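Local coordinates for Lmo0135 protein (Listeria monocytogenes EGD-e, PDB 5ISU) that serves as the extracellular substrate-binding component of an ABC transporter and probably delivers peptides for uptake, at residues Lys329-Glu333 with Ser334-Thr338; Ala437-Asp441 with Asp442-Gln446. All coordinates share one frame; numbering follows the deposited sequence.

Interaction 1: Lys329-Glu333 with Ser334-Thr338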
loop_
_atom_site.group_PDB
_atom_site.type_symbol
_atom_site.label_atom_id
_atom_site.label_comp_id
_atom_site.label_asym_id
_atom_site.label_seq_id
_atom_site.Cartn_x
_atom_site.Cartn_y
_atom_site.Cartn_z
ATOM N N LYS A 329 -25.334 24.837 -12.286
ATOM C CA LYS A 329 -26.131 25.391 -11.183
ATOM C C LYS A 329 -25.294 25.644 -9.928
ATOM O O LYS A 329 -25.394 26.701 -9.314
ATOM C CB LYS A 329 -27.304 24.446 -10.826
ATOM C CG LYS A 329 -28.675 24.839 -11.366
ATOM C CD LYS A 329 -29.341 25.821 -10.401
ATOM C CE LYS A 329 -30.726 26.267 -10.850
ATOM N NZ LYS A 329 -30.684 27.139 -12.056
ATOM N N LEU A 330 -24.470 24.670 -9.561
ATOM C CA LEU A 330 -23.644 24.769 -8.355
ATOM C C LEU A 330 -22.502 25.787 -8.451
ATOM O O LEU A 330 -22.223 26.511 -7.480
ATOM C CB LEU A 330 -23.122 23.385 -7.965
ATOM C CG LEU A 330 -24.236 22.496 -7.406
ATOM C CD1 LEU A 330 -23.897 21.024 -7.546
ATOM C CD2 LEU A 330 -24.547 22.861 -5.958
ATOM N N VAL A 331 -21.840 25.845 -9.602
ATOM C CA VAL A 331 -20.766 26.820 -9.770
ATOM C C VAL A 331 -21.354 28.252 -9.674
ATOM O O VAL A 331 -20.693 29.156 -9.169
ATOM C CB VAL A 331 -19.930 26.573 -11.056
ATOM C CG1 VAL A 331 -20.799 26.576 -12.302
ATOM C CG2 VAL A 331 -18.815 27.608 -11.181
ATOM N N LYS A 332 -22.601 28.426 -10.130
ATOM C CA LYS A 332 -23.325 29.708 -10.029
ATOM C C LYS A 332 -23.543 30.036 -8.543
ATOM O O LYS A 332 -23.062 31.059 -8.054
ATOM C CB LYS A 332 -24.675 29.604 -10.768
ATOM C CG LYS A 332 -25.621 30.804 -10.697
ATOM C CD LYS A 332 -25.182 31.981 -11.552
ATOM C CE LYS A 332 -26.257 33.063 -11.564
ATOM N NZ LYS A 332 -25.940 34.201 -12.472
ATOM N N GLU A 333 -24.242 29.139 -7.838
ATOM C CA GLU A 333 -24.526 29.280 -6.398
ATOM C C GLU A 333 -23.259 29.450 -5.567
ATOM O O GLU A 333 -23.300 30.019 -4.477
ATOM C CB GLU A 333 -25.254 28.047 -5.853
ATOM C CG GLU A 333 -26.656 27.794 -6.391
ATOM C CD GLU A 333 -27.252 26.480 -5.880
ATOM O OE1 GLU A 333 -26.675 25.860 -4.948
ATOM O OE2 GLU A 333 -28.308 26.069 -6.412
ATOM N N SER A 334 -22.150 28.913 -6.068
ATOM C CA SER A 334 -20.865 29.009 -5.389
ATOM C C SER A 334 -20.429 30.449 -5.108
ATOM O O SER A 334 -20.016 30.779 -3.989
ATOM C CB SER A 334 -19.790 28.333 -6.239
ATOM O OG SER A 334 -18.513 28.466 -5.656
ATOM N N GLY A 335 -20.548 31.293 -6.132
ATOM C CA GLY A 335 -20.109 32.681 -6.071
ATOM C C GLY A 335 -18.683 32.778 -6.592
ATOM O O GLY A 335 -18.031 33.812 -6.471
ATOM N N PHE A 336 -18.201 31.679 -7.165
ATOM C CA PHE A 336 -16.864 31.620 -7.729
ATOM C C PHE A 336 -16.830 32.481 -8.989
ATOM O O PHE A 336 -17.671 32.323 -9.880
ATOM C CB PHE A 336 -16.506 30.153 -8.046
ATOM C CG PHE A 336 -15.210 29.977 -8.796
ATOM C CD1 PHE A 336 -13.990 30.111 -8.144
ATOM C CD2 PHE A 336 -15.213 29.636 -10.148
ATOM C CE1 PHE A 336 -12.796 29.937 -8.830
ATOM C CE2 PHE A 336 -14.023 29.455 -10.837
ATOM C CZ PHE A 336 -12.812 29.607 -10.177
ATOM N N ASP A 337 -15.894 33.422 -9.047
ATOM C CA ASP A 337 -15.772 34.247 -10.234
ATOM C C ASP A 337 -14.957 33.511 -11.265
ATOM O O ASP A 337 -13.734 33.400 -11.146
ATOM C CB ASP A 337 -15.175 35.617 -9.923
ATOM C CG ASP A 337 -16.172 36.541 -9.252
ATOM O OD1 ASP A 337 -17.175 36.037 -8.692
ATOM O OD2 ASP A 337 -15.960 37.774 -9.290
ATOM N N THR A 338 -15.666 32.993 -12.267
ATOM C CA THR A 338 -15.056 32.258 -13.378
ATOM C C THR A 338 -13.846 32.978 -14.001
ATOM O O THR A 338 -13.041 32.350 -14.690
ATOM C CB THR A 338 -16.102 31.929 -14.463
ATOM O OG1 THR A 338 -15.440 31.406 -15.617
ATOM C CG2 THR A 338 -16.897 33.168 -14.868
#
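The backbone N-H of S334 donates to L330 O at 2.8 Å, a full-turn bond at the end of helix 324-334. Beyond it the chain leaves the helix in a Schellman-like C-terminal turn. G335 is the first residue after the helix to leave helical angles, with a positive phi, a conformation in which glycine avoids pressing a CB against the carbonyl oxygen of S334. Its N-H goes back only three residues, to K332 O at 3.2 Å, and meets that oxygen from well above the carbonyl plane, 50° out of it, so the winding tightens as it ends. The six-to-one bond of a classical Schellman motif is not closed here, because F336 N stays 4.1 Å from V331 O. The apolar contact that normally accompanies the motif is nevertheless present: the residue after the glycine returns to the residue five places earlier. With its CG turned anti to the backbone N (chi1 173°), F336 swings its ring back beside the final turn, and the ring meets the CG2 methyl of V331 obliquely. Other parts of the fold cover the turn: V331 also touches V369, F336 reaches A269, and L330 packs against helix 273-281 through E274, A278 and Y281. Further along the loop that leads to strand 341-347, T338 OG1 is hydrogen-bonded to G368 O. S334 meanwhile lays its CB, rather than its hydroxyl, over the carbonyl oxygens of the preceding turn, 3.3 Å from L330 O and 3.2 Å from V331 O, while the ring atom F336 CD2 lies 4.3 Å from V331 CG2.

Interaction 2: Ala437-Asp441 with Asp442-Gln446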
loop_
_atom_site.group_PDB
_atom_site.type_symbol
_atom_site.label_atom_id
_atom_site.label_comp_id
_atom_site.label_asym_id
_atom_site.label_seq_id
_atom_site.Cartn_x
_atom_site.Cartn_y
_atom_site.Cartn_z
ATOM N N ALA A 437 -11.478 4.256 16.575
ATOM C CA ALA A 437 -10.251 3.627 17.040
ATOM C C ALA A 437 -10.414 2.897 18.366
ATOM O O ALA A 437 -9.679 1.934 18.608
ATOM C CB ALA A 437 -9.133 4.659 17.165
ATOM N N VAL A 438 -11.353 3.340 19.223
ATOM C CA VAL A 438 -11.541 2.728 20.565
ATOM C C VAL A 438 -12.809 1.872 20.744
ATOM O O VAL A 438 -13.069 1.401 21.849
ATOM C CB VAL A 438 -11.471 3.796 21.700
ATOM C CG1 VAL A 438 -10.177 4.596 21.596
ATOM C CG2 VAL A 438 -12.661 4.748 21.666
ATOM N N THR A 439 -13.550 1.627 19.658
ATOM C CA THR A 439 -14.807 0.859 19.721
ATOM C C THR A 439 -14.615 -0.601 19.319
ATOM O O THR A 439 -14.349 -0.899 18.153
ATOM C CB THR A 439 -15.888 1.503 18.821
ATOM O OG1 THR A 439 -16.167 2.833 19.285
ATOM C CG2 THR A 439 -17.181 0.691 18.847
ATOM N N ALA A 440 -14.823 -1.509 20.268
ATOM C CA ALA A 440 -14.621 -2.945 20.030
ATOM C C ALA A 440 -15.758 -3.669 19.315
ATOM O O ALA A 440 -15.497 -4.536 18.493
ATOM C CB ALA A 440 -14.330 -3.647 21.347
ATOM N N ASP A 441 -17.007 -3.346 19.647
ATOM C CA ASP A 441 -18.166 -4.022 19.035
ATOM C C ASP A 441 -18.141 -3.811 17.523
ATOM O O ASP A 441 -18.057 -2.679 17.050
ATOM C CB ASP A 441 -19.490 -3.523 19.643
ATOM C CG ASP A 441 -20.693 -4.396 19.262
ATOM O OD1 ASP A 441 -20.611 -5.204 18.306
ATOM O OD2 ASP A 441 -21.739 -4.266 19.935
ATOM N N ASP A 442 -18.223 -4.921 16.786
ATOM C CA ASP A 442 -18.127 -4.908 15.331
ATOM C C ASP A 442 -19.177 -4.022 14.659
ATOM O O ASP A 442 -18.822 -3.160 13.849
ATOM C CB ASP A 442 -18.219 -6.341 14.777
ATOM C CG ASP A 442 -17.760 -6.444 13.312
ATOM O OD1 ASP A 442 -16.668 -5.925 12.968
ATOM O OD2 ASP A 442 -18.464 -7.090 12.509
ATOM N N LYS A 443 -20.453 -4.243 14.993
ATOM C CA LYS A 443 -21.552 -3.466 14.395
ATOM C C LYS A 443 -21.511 -1.971 14.755
ATOM O O LYS A 443 -21.757 -1.132 13.885
ATOM C CB LYS A 443 -22.932 -4.086 14.679
ATOM C CG LYS A 443 -23.227 -4.428 16.132
ATOM C CD LYS A 443 -24.582 -5.119 16.271
ATOM C CE LYS A 443 -24.673 -5.930 17.561
ATOM N NZ LYS A 443 -24.401 -5.136 18.789
ATOM N N GLU A 444 -21.177 -1.634 16.001
ATOM C CA GLU A 444 -21.047 -0.212 16.386
ATOM C C GLU A 444 -19.853 0.447 15.669
ATOM O O GLU A 444 -19.870 1.638 15.362
ATOM C CB GLU A 444 -20.868 -0.048 17.891
ATOM C CG GLU A 444 -22.086 -0.423 18.730
ATOM C CD GLU A 444 -21.860 -0.201 20.229
ATOM O OE1 GLU A 444 -20.707 0.106 20.632
ATOM O OE2 GLU A 444 -22.836 -0.336 21.009
ATOM N N ARG A 445 -18.822 -0.345 15.394
ATOM C CA ARG A 445 -17.644 0.161 14.739
ATOM C C ARG A 445 -17.970 0.318 13.235
ATOM O O ARG A 445 -17.517 1.266 12.590
ATOM C CB ARG A 445 -16.446 -0.766 15.008
ATOM C CG ARG A 445 -15.122 -0.065 14.812
ATOM C CD ARG A 445 -13.888 -0.957 14.825
ATOM N NE ARG A 445 -12.738 -0.082 14.563
ATOM C CZ ARG A 445 -11.600 -0.433 13.968
ATOM N NH1 ARG A 445 -11.405 -1.673 13.515
ATOM N NH2 ARG A 445 -10.663 0.497 13.786
ATOM N N GLN A 446 -18.791 -0.589 12.695
ATOM C CA GLN A 446 -19.212 -0.492 11.298
ATOM C C GLN A 446 -19.975 0.820 11.068
ATOM O O GLN A 446 -19.680 1.541 10.118
ATOM C CB GLN A 446 -20.078 -1.693 10.865
ATOM C CG GLN A 446 -20.440 -1.689 9.372
ATOM C CD GLN A 446 -21.322 -2.865 8.944
ATOM O OE1 GLN A 446 -22.208 -2.714 8.095
ATOM N NE2 GLN A 446 -21.109 -4.025 9.549
#
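D441 grips K443 by both oxygens of its carboxylate. OD2 takes the ammonium of K443 in a salt bridge, with NZ at 3.0 Å on the syn side and 18° out of the carboxylate plane, while OD1 accepts a weak bond from the backbone K443 N at 3.5 Å. The lysine chain runs past OD1 and bends at its last torsion (chi4 56°), which brings NZ round to OD2. Nearby, the E444 side chain crosses that of D441 at about a right angle, and E444 OE2 lies 4.2 Å from D441 OD2; the lysine probably offsets this clustering of negative charge. The backbone oxygen of D441 receives R445 N at 3.0 Å and so starts the helical bonding. T439 rests its CG2 methyl on E444 CB at 3.9 Å, its hydroxyl being bonded to K435 O instead. R445, extended from CG to NE, passes the carbonyl of T439, with CD 3.4 Å from T439 O. In the second shell the arginine spans the turn: NE bonds G436 O in the preceding helix, NH1 forms a salt bridge with D405, and NH2 meets the hydroxyl of Y449. D442 is held from outside by the hydroxyl of Y312. The whole is an aspartate N-cap of helix 442-458, set in the short turn that joins it to helix 427-438.

Interactions 1 and 2 treat opposite ends of helices: 329-338 finishes helix 324-334 with a glycine turn and an apolar contact between V331 and F336, whereas 437-446 begins helix 442-458 with a carboxylate cap and a salt bridge. They follow one another in the chain and do not touch, their centres lying 40 Å apart and their nearest atoms about 27 Å. Both are surface contacts, but interaction 1 is the more peripheral, its centre 37 Å from that of the chain against 24 Å for interaction 2. Strand 341-347, which follows the first, and strand 462-475, which follows the second helix, belong to the same mixed sheet.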